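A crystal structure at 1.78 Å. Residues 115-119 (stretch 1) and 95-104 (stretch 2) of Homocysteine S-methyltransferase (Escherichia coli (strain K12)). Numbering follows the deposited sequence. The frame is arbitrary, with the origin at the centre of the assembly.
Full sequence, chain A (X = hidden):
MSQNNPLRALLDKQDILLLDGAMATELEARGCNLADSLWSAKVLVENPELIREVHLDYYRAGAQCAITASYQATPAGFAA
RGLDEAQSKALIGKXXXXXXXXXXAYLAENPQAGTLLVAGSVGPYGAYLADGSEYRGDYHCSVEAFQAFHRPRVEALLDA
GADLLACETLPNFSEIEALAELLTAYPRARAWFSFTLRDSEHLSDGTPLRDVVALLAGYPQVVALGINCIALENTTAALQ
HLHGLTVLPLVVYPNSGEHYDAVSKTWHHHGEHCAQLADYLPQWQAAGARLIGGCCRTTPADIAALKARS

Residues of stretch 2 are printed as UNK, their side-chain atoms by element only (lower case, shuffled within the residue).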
# COMPACT_ATOMS: atom_id res chain seq x y z
N THR A 115 -1.12 -12.90 -14.26
CA THR A 115 -1.35 -12.96 -12.83
C THR A 115 -1.73 -11.59 -12.27
O THR A 115 -1.10 -10.59 -12.59
CB THR A 115 -0.10 -13.47 -12.09
OG1 THR A 115 0.24 -14.76 -12.60
CG2 THR A 115 -0.37 -13.58 -10.59
N LEU A 116 -2.79 -11.56 -11.46
CA LEU A 116 -3.22 -10.33 -10.80
C LEU A 116 -3.19 -10.54 -9.28
O LEU A 116 -3.57 -11.60 -8.78
CB LEU A 116 -4.63 -9.91 -11.26
CG LEU A 116 -4.87 -9.66 -12.75
CD1 LEU A 116 -6.30 -9.21 -12.99
CD2 LEU A 116 -3.89 -8.63 -13.31
N LEU A 117 -2.74 -9.52 -8.56
CA LEU A 117 -2.58 -9.62 -7.12
C LEU A 117 -3.54 -8.71 -6.35
O LEU A 117 -4.08 -7.74 -6.91
CB LEU A 117 -1.14 -9.30 -6.73
CG LEU A 117 -0.07 -10.20 -7.33
CD1 LEU A 117 1.31 -9.70 -6.98
CD2 LEU A 117 -0.27 -11.64 -6.87
N VAL A 118 -3.76 -9.05 -5.08
CA VAL A 118 -4.46 -8.17 -4.15
C VAL A 118 -3.54 -7.93 -2.94
O VAL A 118 -3.12 -8.87 -2.26
CB VAL A 118 -5.80 -8.77 -3.67
CG1 VAL A 118 -6.45 -7.88 -2.61
CG2 VAL A 118 -6.74 -8.99 -4.85
N ALA A 119 -3.22 -6.67 -2.67
CA ALA A 119 -2.38 -6.35 -1.52
C ALA A 119 -3.23 -5.71 -0.44
O ALA A 119 -3.95 -4.75 -0.72
CB ALA A 119 -1.24 -5.44 -1.93
N UNK A 95 -12.80 -5.51 2.58
CA UNK A 95 -12.00 -4.70 1.66
C UNK A 95 -11.19 -5.60 0.73
O UNK A 95 -10.97 -5.25 -0.43
o UNK A 95 -9.91 -4.38 2.95
c UNK A 95 -11.07 -3.73 2.43
N UNK A 96 -10.77 -6.76 1.24
CA UNK A 96 -10.05 -7.76 0.46
C UNK A 96 -11.00 -8.49 -0.46
O UNK A 96 -10.70 -8.72 -1.62
c UNK A 96 -8.52 -9.79 0.49
c UNK A 96 -9.35 -8.80 1.36
c UNK A 96 -8.45 -8.11 2.37
N UNK A 97 -12.17 -8.85 0.06
CA UNK A 97 -13.17 -9.56 -0.72
C UNK A 97 -13.57 -8.76 -1.97
O UNK A 97 -13.70 -9.33 -3.05
o UNK A 97 -16.62 -10.84 1.60
c UNK A 97 -14.40 -9.84 0.16
c UNK A 97 -15.50 -10.62 -0.51
c UNK A 97 -16.76 -10.69 0.36
o UNK A 97 -17.88 -10.58 -0.19
N UNK A 98 -13.74 -7.45 -1.82
CA UNK A 98 -14.18 -6.62 -2.94
C UNK A 98 -13.10 -6.53 -4.01
O UNK A 98 -13.40 -6.51 -5.20
c UNK A 98 -15.81 -5.14 -1.59
c UNK A 98 -17.06 -5.42 -2.45
c UNK A 98 -14.57 -5.22 -2.47
c UNK A 98 -15.91 -3.77 -0.95
N UNK A 99 -11.84 -6.50 -3.59
CA UNK A 99 -10.76 -6.49 -4.57
C UNK A 99 -10.66 -7.84 -5.27
O UNK A 99 -10.39 -7.92 -6.48
c UNK A 99 -9.41 -6.12 -3.91
N UNK A 100 -10.87 -8.92 -4.51
CA UNK A 100 -10.82 -10.25 -5.10
C UNK A 100 -11.98 -10.44 -6.09
O UNK A 100 -11.82 -11.07 -7.13
c UNK A 100 -10.28 -14.80 -2.04
c UNK A 100 -9.62 -11.32 -3.09
n UNK A 100 -9.82 -13.71 -2.64
c UNK A 100 -10.85 -11.33 -4.01
n UNK A 100 -10.29 -15.95 -2.71
c UNK A 100 -9.75 -12.39 -2.02
n UNK A 100 -10.74 -14.76 -0.80
N UNK A 101 -13.14 -9.87 -5.75
CA UNK A 101 -14.30 -9.93 -6.64
C UNK A 101 -14.03 -9.18 -7.94
O UNK A 101 -14.42 -9.64 -9.01
n UNK A 101 -18.53 -11.22 -3.45
c UNK A 101 -17.51 -12.11 -4.07
c UNK A 101 -16.09 -10.16 -4.79
c UNK A 101 -15.55 -9.35 -5.97
c UNK A 101 -16.78 -11.44 -5.24
N UNK A 102 -13.36 -8.03 -7.84
CA UNK A 102 -12.99 -7.27 -9.04
C UNK A 102 -11.99 -8.04 -9.91
O UNK A 102 -12.05 -7.97 -11.14
c UNK A 102 -12.41 -5.91 -8.66
N UNK A 103 -11.08 -8.77 -9.27
CA UNK A 103 -10.13 -9.61 -9.99
C UNK A 103 -10.84 -10.76 -10.72
O UNK A 103 -10.50 -11.08 -11.86
n UNK A 103 -7.17 -13.17 -5.50
c UNK A 103 -8.09 -11.12 -9.70
c UNK A 103 -6.65 -12.51 -6.53
n UNK A 103 -5.38 -12.13 -6.51
c UNK A 103 -6.94 -11.50 -8.76
n UNK A 103 -7.41 -12.22 -7.59
c UNK A 103 -9.08 -10.18 -9.03
N UNK A 104 -11.82 -11.37 -10.06
CA UNK A 104 -12.63 -12.41 -10.71
C UNK A 104 -13.33 -11.83 -11.94
O UNK A 104 -13.30 -12.43 -13.01
c UNK A 104 -13.04 -13.78 -8.60
o UNK A 104 -10.94 -14.86 -8.93
c UNK A 104 -13.66 -12.99 -9.73
o UNK A 104 -12.74 -15.89 -9.65
c UNK A 104 -12.18 -14.93 -9.09

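Stretch 2 is one helical run, and stretch 1 enters a strand at L117. The two run nearly antiparallel, at 164°, with axes 8.8 Å apart at closest approach.

Position 95 carries one carbon and then one oxygen. That is a small hydroxyl side chain, and it touches nothing on stretch 1. The residue is S95. Its hydroxyl is hydrogen-bonded elsewhere in the structure.

Position 96 has three carbons, with two borne on the first. One of the two branch carbons comes near V118 CG1. This fork at CB marks a valine, V96. Its CB points sideways to the strand. The near methyl, V96 CG1, lies 4.2 Å from V118 CG1, a loose apolar contact.

Position 97 has three carbons, the third carrying two oxygens. It does not touch stretch 1. A carboxylate at that distance from the backbone is glutamate, E97. Its CB points away from stretch 1, and the residue is partly exposed.

Position 98 has four carbons, forked at the second, out of reach of stretch 1. This is L98, with chi1 m and chi2 t. It is buried.

Position 99 has a single carbon, CB, directed toward the strand. The CB of position 99 lies 3.7 Å from V118 CG1. The residue is A99. Its CA is 6.5 Å from the CA of V118, so the backbones come close here.

Position 100 has three carbons, a nitrogen, and then a carbon carrying two more nitrogens. Its second side-chain carbon comes near V118 CG2. The end is a guanidinium, so the residue is R100. Its CB points sideways. The aliphatic part grazes the strand, with R100 CG 4.1 Å from V118 CG2.

Position 101 has four carbons in a row ending in nitrogen. It does not reach stretch 1. This is K101. Its NZ lies 3.4 Å from E97 OE2, a salt bridge one turn back along the helix, with a weak hydrogen bond.

Position 102 has one carbon, and it is out of reach of stretch 1. The residue is A102, and it is buried.

Position 103 repeats the pattern of three carbons, a nitrogen, and a carbon carrying two nitrogens. One terminal nitrogen lies 3.0 Å from L116 O. The residue is R103, and that nitrogen is NH1. Its CB points toward stretch 1, and its CD packs 3.8 Å from L116 CB.

Position 104 has three carbons, the third carrying two oxygens. It has no contact with stretch 1. This is E104. Its CB points away, and it touches a crystal neighbour.

The contact rests on L116 and V118, whose CA-to-CB bonds point toward the helix; that of L117, between them, points away. V118 touches V96, A99, R100 and R103. A99 has no side-chain atom beyond CB, and V118 CG1 packs directly on that carbon. R103 also reaches L116. Its NH1 donates a hydrogen bond to L116 O, with an angle of 146° at the hydrogen. L116 O lies at the guanidinium edge, near its plane, while V118 CG2 covers one face. Apolar packing and one polar tie thus share a small interface of 292 Å².

Stretch 2, residues 95-104: SVELARKARE
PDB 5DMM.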